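Local coordinates for protein triphenylmethane reductase (Citrobacter sp., PDB 2JL1) that binds NADP(+) in a Rossmann-type fold and probably uses the reduced cofactor to reduce triphenylmethane dyes, at residues A39-L42 with A43-V47; N80-L83 with I84-A88; E229-K232 with N233-N237. All coordinates share one frame; numbering follows the deposited sequence.

Contact 1: residues A39-L42 with A43-V47; sequences ASTL and ADQGV
The short helix 40-44 of a beta-alpha-beta unit, between parallel strands 29-33 and 48-51, is closed here by a Schellman motif, and Leu42 O is the atom on which the closure turns. Two i to i+4 bonds build the single turn before it: Ala43 N donates to Ala39 O at 3.2 Å, within the carbonyl plane, and Asp44 N to Ser40 O, also at 3.2 Å. Beyond Asp44 the pattern tightens. Gln45 N reaches Leu42 O at 3.0 Å, but its N-H...O angle is 135° and the donor stands above the carbonyl plane. The same oxygen takes a weak, long bond from Val47 N (3.4 Å), the outer bond of the motif, while Gly46 N returns to Ala43 O at 3.1 Å. Gly46 has a phi of +92°, where a beta carbon would collide with the carbonyl oxygen of Gln45, which suits glycine. Val47 then turns its CB to within 3.6 Å of Leu42 O. The Gln45 side chain runs extended beyond CG (chi2 178°) past Thr41 O, and its OE1 is held by Gln18. Leu42 and Val47 both pack on Ala31 of strand 29-33, and Ala39, at the N-cap position, lies against the NADP-binding Thr9. Paired bonds back into the last turn, with a glycine of positive phi, define the Schellman motif, which here ends the helix of a Rossmann-type beta-alpha-beta crossover.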
loop_
_atom_site.group_PDB
_atom_site.type_symbol
_atom_site.label_atom_id
_atom_site.label_comp_id
_atom_site.label_asym_id
_atom_site.label_seq_id
_atom_site.Cartn_x
_atom_site.Cartn_y
_atom_site.Cartn_z
ATOM N N ALA A 39 -24.413 -18.746 -4.397
ATOM C CA ALA A 39 -24.987 -18.120 -3.207
ATOM C C ALA A 39 -26.463 -18.465 -2.949
ATOM O O ALA A 39 -27.121 -17.801 -2.144
ATOM C CB ALA A 39 -24.778 -16.605 -3.257
ATOM N N SER A 40 -26.962 -19.509 -3.620
ATOM C CA SER A 40 -28.327 -20.053 -3.410
ATOM C C SER A 40 -28.604 -20.440 -1.951
ATOM O O SER A 40 -29.601 -20.015 -1.370
ATOM C CB SER A 40 -28.563 -21.277 -4.307
ATOM O OG SER A 40 -28.402 -20.950 -5.678
ATOM N N THR A 41 -27.713 -21.250 -1.377
ATOM C CA THR A 41 -27.760 -21.611 0.037
ATOM C C THR A 41 -28.096 -20.410 0.927
ATOM O O THR A 41 -29.013 -20.484 1.753
ATOM C CB THR A 41 -26.423 -22.234 0.475
ATOM O OG1 THR A 41 -26.308 -23.545 -0.105
ATOM C CG2 THR A 41 -26.318 -22.328 2.008
ATOM N N LEU A 42 -27.363 -19.308 0.727
ATOM C CA LEU A 42 -27.509 -18.072 1.518
ATOM C C LEU A 42 -28.871 -17.397 1.375
ATOM O O LEU A 42 -29.460 -16.953 2.368
ATOM C CB LEU A 42 -26.408 -17.072 1.148
ATOM C CG LEU A 42 -24.982 -17.470 1.488
ATOM C CD1 LEU A 42 -23.966 -16.607 0.728
ATOM C CD2 LEU A 42 -24.772 -17.378 2.991
ATOM N N ALA A 43 -29.361 -17.324 0.139
ATOM C CA ALA A 43 -30.631 -16.663 -0.162
ATOM C C ALA A 43 -31.810 -17.358 0.516
ATOM O O ALA A 43 -32.786 -16.707 0.906
ATOM C CB ALA A 43 -30.842 -16.583 -1.661
ATOM N N ASP A 44 -31.706 -18.679 0.665
ATOM C CA ASP A 44 -32.712 -19.475 1.370
ATOM C C ASP A 44 -32.810 -19.090 2.848
ATOM O O ASP A 44 -33.877 -19.207 3.458
ATOM C CB ASP A 44 -32.400 -20.969 1.224
ATOM C CG ASP A 44 -32.641 -21.483 -0.191
ATOM O OD1 ASP A 44 -33.621 -21.046 -0.839
ATOM O OD2 ASP A 44 -31.858 -22.337 -0.656
ATOM N N GLN A 45 -31.698 -18.616 3.411
ATOM C CA GLN A 45 -31.659 -18.180 4.809
ATOM C C GLN A 45 -32.165 -16.744 5.010
ATOM O O GLN A 45 -32.235 -16.260 6.142
ATOM C CB GLN A 45 -30.251 -18.346 5.378
ATOM C CG GLN A 45 -29.822 -19.787 5.494
ATOM C CD GLN A 45 -28.415 -19.924 6.006
ATOM O OE1 GLN A 45 -27.450 -19.801 5.251
ATOM N NE2 GLN A 45 -28.285 -20.191 7.301
ATOM N N GLY A 46 -32.512 -16.077 3.908
ATOM C CA GLY A 46 -33.049 -14.716 3.947
ATOM C C GLY A 46 -31.982 -13.636 3.830
ATOM O O GLY A 46 -32.254 -12.461 4.077
ATOM N N VAL A 47 -30.765 -14.035 3.462
ATOM C CA VAL A 47 -29.666 -13.099 3.251
ATOM C C VAL A 47 -29.715 -12.605 1.809
ATOM O O VAL A 47 -29.783 -13.404 0.875
ATOM C CB VAL A 47 -28.285 -13.744 3.565
ATOM C CG1 VAL A 47 -27.128 -12.763 3.263
ATOM C CG2 VAL A 47 -28.220 -14.204 5.019
#

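Contact 2: residues N80-L83 with I84-A88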
loop_
_atom_site.group_PDB
_atom_site.type_symbol
_atom_site.label_atom_id
_atom_site.label_comp_id
_atom_site.label_asym_id
_atom_site.label_seq_id
_atom_site.Cartn_x
_atom_site.Cartn_y
_atom_site.Cartn_z
ATOM N N ASN A 80 -0.080 -11.866 -6.597
ATOM C CA ASN A 80 -0.058 -10.766 -5.630
ATOM C C ASN A 80 -0.191 -9.387 -6.270
ATOM O O ASN A 80 -0.842 -8.524 -5.719
ATOM C CB ASN A 80 1.216 -10.826 -4.803
ATOM C CG ASN A 80 1.246 -12.030 -3.869
ATOM O OD1 ASN A 80 0.198 -12.502 -3.423
ATOM N ND2 ASN A 80 2.437 -12.522 -3.570
ATOM N N THR A 81 0.432 -9.190 -7.428
ATOM C CA THR A 81 0.351 -7.890 -8.094
ATOM C C THR A 81 -1.051 -7.635 -8.643
ATOM O O THR A 81 -1.551 -6.510 -8.578
ATOM C CB THR A 81 1.416 -7.760 -9.159
ATOM O OG1 THR A 81 2.695 -7.985 -8.552
ATOM C CG2 THR A 81 1.384 -6.359 -9.825
ATOM N N LEU A 82 -1.684 -8.665 -9.205
ATOM C CA LEU A 82 -3.090 -8.564 -9.597
ATOM C C LEU A 82 -3.989 -8.298 -8.408
ATOM O O LEU A 82 -4.918 -7.497 -8.489
ATOM C CB LEU A 82 -3.571 -9.836 -10.324
ATOM C CG LEU A 82 -5.091 -9.924 -10.512
ATOM C CD1 LEU A 82 -5.570 -8.768 -11.430
ATOM C CD2 LEU A 82 -5.475 -11.299 -11.119
ATOM N N LEU A 83 -3.735 -8.988 -7.301
ATOM C CA LEU A 83 -4.512 -8.781 -6.083
ATOM C C LEU A 83 -4.528 -7.311 -5.589
ATOM O O LEU A 83 -5.538 -6.834 -5.100
ATOM C CB LEU A 83 -3.999 -9.718 -4.988
ATOM C CG LEU A 83 -4.924 -9.971 -3.818
ATOM C CD1 LEU A 83 -6.291 -10.476 -4.334
ATOM C CD2 LEU A 83 -4.275 -10.970 -2.898
ATOM N N ILE A 84 -3.408 -6.615 -5.723
ATOM C CA ILE A 84 -3.327 -5.180 -5.385
ATOM C C ILE A 84 -4.314 -4.345 -6.206
ATOM O O ILE A 84 -5.064 -3.518 -5.641
ATOM C CB ILE A 84 -1.874 -4.686 -5.508
ATOM C CG1 ILE A 84 -1.068 -5.331 -4.355
ATOM C CG2 ILE A 84 -1.784 -3.131 -5.602
ATOM C CD1 ILE A 84 0.022 -4.526 -3.810
ATOM N N VAL A 85 -4.316 -4.565 -7.527
ATOM C CA VAL A 85 -5.293 -3.930 -8.438
ATOM C C VAL A 85 -6.719 -4.243 -8.010
ATOM O O VAL A 85 -7.549 -3.348 -7.938
ATOM C CB VAL A 85 -5.103 -4.337 -9.948
ATOM C CG1 VAL A 85 -6.096 -3.588 -10.841
ATOM C CG2 VAL A 85 -3.698 -4.024 -10.415
ATOM N N GLN A 86 -7.010 -5.516 -7.735
ATOM C CA GLN A 86 -8.374 -5.908 -7.340
ATOM C C GLN A 86 -8.779 -5.211 -6.052
ATOM O O GLN A 86 -9.866 -4.619 -5.953
ATOM C CB GLN A 86 -8.472 -7.424 -7.168
ATOM C CG GLN A 86 -8.404 -8.193 -8.495
ATOM C CD GLN A 86 -8.425 -9.689 -8.289
ATOM O OE1 GLN A 86 -8.179 -10.179 -7.185
ATOM N NE2 GLN A 86 -8.722 -10.430 -9.350
ATOM N N HIS A 87 -7.884 -5.264 -5.069
ATOM C CA HIS A 87 -8.118 -4.610 -3.788
ATOM C C HIS A 87 -8.264 -3.105 -3.959
ATOM O O HIS A 87 -9.099 -2.501 -3.320
ATOM C CB HIS A 87 -6.991 -4.941 -2.800
ATOM C CG HIS A 87 -7.061 -6.333 -2.231
ATOM N ND1 HIS A 87 -6.407 -6.692 -1.076
ATOM C CD2 HIS A 87 -7.716 -7.445 -2.653
ATOM C CE1 HIS A 87 -6.657 -7.964 -0.805
ATOM N NE2 HIS A 87 -7.457 -8.440 -1.741
ATOM N N ALA A 88 -7.459 -2.489 -4.820
ATOM C CA ALA A 88 -7.589 -1.047 -5.046
ATOM C C ALA A 88 -8.959 -0.687 -5.634
ATOM O O ALA A 88 -9.545 0.320 -5.246
ATOM C CB ALA A 88 -6.469 -0.504 -5.921
#
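Leu83 lies over one face of the ring of His87, which is one turn later in helix 80-96. Its CG sits 4.0 Å from the centroid of the His87 ring and 27° off the normal, a CH-pi contact displaced toward the rim, and the two side chains cross obliquely. The torsions account for this overlap: Leu83 places CG opposite its own N (chi1 -161°), while His87 keeps its ring beside the backbone N. Leu83 CD1 lies beyond the rim, 3.5 Å from His87 NE2. In the backbone, His87 N donates to Leu83 O at 2.8 Å, with an N-H...O angle of 167°. Gln86 crosses Leu83 at about a right angle and Leu82 more obliquely; its CG lies 4.1 Å from Leu82 CD1, and its N bonds to Leu82 O at 3.0 Å. Thr81 OG1, on another side, bonds to Thr130 OG1 of the second subunit. Both ring nitrogens of His87 have partners, Thr124 OG1 at ND1 and Gly75 N at NE2, while Phe72 meets the ring edge-to-face. Since Gly75 N can only donate, NE2 accepts, which implies that ND1 probably carries the proton toward Thr124; the imidazole thus links this helix to the NADP-binding Gly75 with its rotation fixed.

Contact 3: residues E229-K232 with N233-N237; sequences EEEK and NFLVN
Four consecutive i to i+4 bonds join residues 229-232 to 233-236, so residues 229-236 follow one regular alpha-helical path. Asn233 N meets Glu229 O at 3.2 Å, and Phe234 N meets Glu230 O at 2.9 Å. Leu235 N follows to Glu231 O at 3.0 Å, and Val236 N to Lys232 O at 3.1 Å. All four N-H...O angles are at least 150°, and Asn237 N carries the pattern on to Asn233 O.

On this frame the principal meeting of side chains is between Glu231 and Leu235, which meet at a slant. Glu231 sets CG opposite its backbone N (chi1 -175°) and then bends at chi2 (68°), which brings its carboxylate forward over the next turn, with OE2 3.6 Å from Leu235 CG. This is a carboxylate oxygen lying alongside an aliphatic branch, a van der Waals contact. Asn233 folds its amide back over the preceding turn, CG coming within 3.2 Å of Glu229 O, although the angle at ND2 is too poor for a hydrogen bond. Val236 also reaches back, its CG2 lying 3.2 Å from Lys232 O. Glu229 and Lys232, three residues apart, form a salt bridge between OE1 and NZ at 3.2 Å; NZ is shared with Glu246, so the ammonium has a carboxylate partner on its own helix and another on helix 242-256. Lys232 O accepts a second hydrogen bond, from Thr245 OG1. Leu235 and Val236 pack on Thr245, and Glu231 on Tyr252, so helix 242-256 flanks one side, while Glu231 and Phe234 rest on Val162 of strand 160-163.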
loop_
_atom_site.group_PDB
_atom_site.type_symbol
_atom_site.label_atom_id
_atom_site.label_comp_id
_atom_site.label_asym_id
_atom_site.label_seq_id
_atom_site.Cartn_x
_atom_site.Cartn_y
_atom_site.Cartn_z
ATOM N N GLU A 229 13.435 -28.656 -0.163
ATOM C CA GLU A 229 13.385 -29.404 -1.425
ATOM C C GLU A 229 12.866 -30.832 -1.187
ATOM O O GLU A 229 12.111 -31.366 -1.997
ATOM C CB GLU A 229 14.754 -29.390 -2.135
ATOM C CG GLU A 229 14.719 -29.139 -3.671
ATOM C CD GLU A 229 14.075 -27.794 -4.098
ATOM O OE1 GLU A 229 13.017 -27.846 -4.760
ATOM O OE2 GLU A 229 14.612 -26.690 -3.789
ATOM N N GLU A 230 13.226 -31.431 -0.058
ATOM C CA GLU A 230 12.641 -32.716 0.307
ATOM C C GLU A 230 11.119 -32.608 0.518
ATOM O O GLU A 230 10.376 -33.489 0.099
ATOM C CB GLU A 230 13.321 -33.291 1.534
ATOM C CG GLU A 230 14.739 -33.803 1.268
ATOM C CD GLU A 230 15.470 -34.168 2.541
ATOM O OE1 GLU A 230 15.311 -33.471 3.570
ATOM O OE2 GLU A 230 16.214 -35.166 2.513
ATOM N N GLU A 231 10.663 -31.527 1.144
ATOM C CA GLU A 231 9.221 -31.295 1.319
ATOM C C GLU A 231 8.471 -31.203 -0.014
ATOM O O GLU A 231 7.504 -31.938 -0.229
ATOM C CB GLU A 231 8.945 -30.048 2.165
ATOM C CG GLU A 231 7.445 -29.833 2.491
ATOM C CD GLU A 231 6.863 -30.898 3.429
ATOM O OE1 GLU A 231 7.631 -31.581 4.148
ATOM O OE2 GLU A 231 5.631 -31.048 3.444
ATOM N N LYS A 232 8.921 -30.296 -0.885
ATOM C CA LYS A 232 8.330 -30.080 -2.213
ATOM C C LYS A 232 8.141 -31.401 -2.948
ATOM O O LYS A 232 7.050 -31.664 -3.480
ATOM C CB LYS A 232 9.189 -29.110 -3.029
ATOM C CG LYS A 232 8.422 -28.212 -3.999
ATOM C CD LYS A 232 9.152 -26.881 -4.246
ATOM C CE LYS A 232 10.124 -26.964 -5.432
ATOM N NZ LYS A 232 10.854 -25.674 -5.736
ATOM N N ASN A 233 9.183 -32.238 -2.947
ATOM C CA ASN A 233 9.158 -33.563 -3.571
ATOM C C ASN A 233 8.259 -34.594 -2.882
ATOM O O ASN A 233 7.629 -35.433 -3.552
ATOM C CB ASN A 233 10.575 -34.141 -3.650
ATOM C CG ASN A 233 11.525 -33.283 -4.473
ATOM O OD1 ASN A 233 11.123 -32.299 -5.109
ATOM N ND2 ASN A 233 12.795 -33.663 -4.474
ATOM N N PHE A 234 8.220 -34.556 -1.556
ATOM C CA PHE A 234 7.358 -35.446 -0.782
ATOM C C PHE A 234 5.888 -35.192 -1.143
ATOM O O PHE A 234 5.114 -36.130 -1.339
ATOM C CB PHE A 234 7.597 -35.270 0.735
ATOM C CG PHE A 234 6.508 -35.863 1.595
ATOM C CD1 PHE A 234 6.482 -37.234 1.858
ATOM C CD2 PHE A 234 5.495 -35.056 2.111
ATOM C CE1 PHE A 234 5.470 -37.787 2.636
ATOM C CE2 PHE A 234 4.478 -35.600 2.897
ATOM C CZ PHE A 234 4.463 -36.969 3.160
ATOM N N LEU A 235 5.528 -33.920 -1.261
ATOM C CA LEU A 235 4.157 -33.521 -1.507
ATOM C C LEU A 235 3.722 -33.848 -2.936
ATOM O O LEU A 235 2.610 -34.352 -3.139
ATOM C CB LEU A 235 3.965 -32.034 -1.212
ATOM C CG LEU A 235 4.099 -31.534 0.243
ATOM C CD1 LEU A 235 3.963 -30.016 0.298
ATOM C CD2 LEU A 235 3.083 -32.214 1.186
ATOM N N VAL A 236 4.584 -33.566 -3.914
ATOM C CA VAL A 236 4.285 -33.903 -5.316
ATOM C C VAL A 236 4.087 -35.406 -5.436
ATOM O O VAL A 236 3.098 -35.858 -6.018
ATOM C CB VAL A 236 5.330 -33.357 -6.323
ATOM C CG1 VAL A 236 4.948 -33.715 -7.770
ATOM C CG2 VAL A 236 5.437 -31.851 -6.215
ATOM N N ASN A 237 4.989 -36.180 -4.840
ATOM C CA ASN A 237 4.831 -37.629 -4.794
ATOM C C ASN A 237 3.536 -38.112 -4.130
ATOM O O ASN A 237 3.111 -39.252 -4.347
ATOM C CB ASN A 237 6.039 -38.280 -4.133
ATOM C CG ASN A 237 7.154 -38.557 -5.114
ATOM O OD1 ASN A 237 8.091 -39.290 -4.796
ATOM N ND2 ASN A 237 7.059 -37.987 -6.327
#

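The three contacts follow one another in series from the N terminus, none enclosing or crossing another, and each joins immediately consecutive residues within one helix or its end. Contact 1 ends the short helix between strands 29-33 and 48-51, turning the chain into the outermost strand 48-51 of the seven-stranded parallel sheet. Contact 2 belongs to the helix linking strands 69-72 and 101-107, where cofactor pocket and subunit interface adjoin; its centre is 29 Å from that of contact 1. Contact 3 lies far from the cofactor site, beside the small two-stranded sheet 160-163 and 222-225, with its nearest atoms about 16 Å from contact 2 and 31 Å from contact 1.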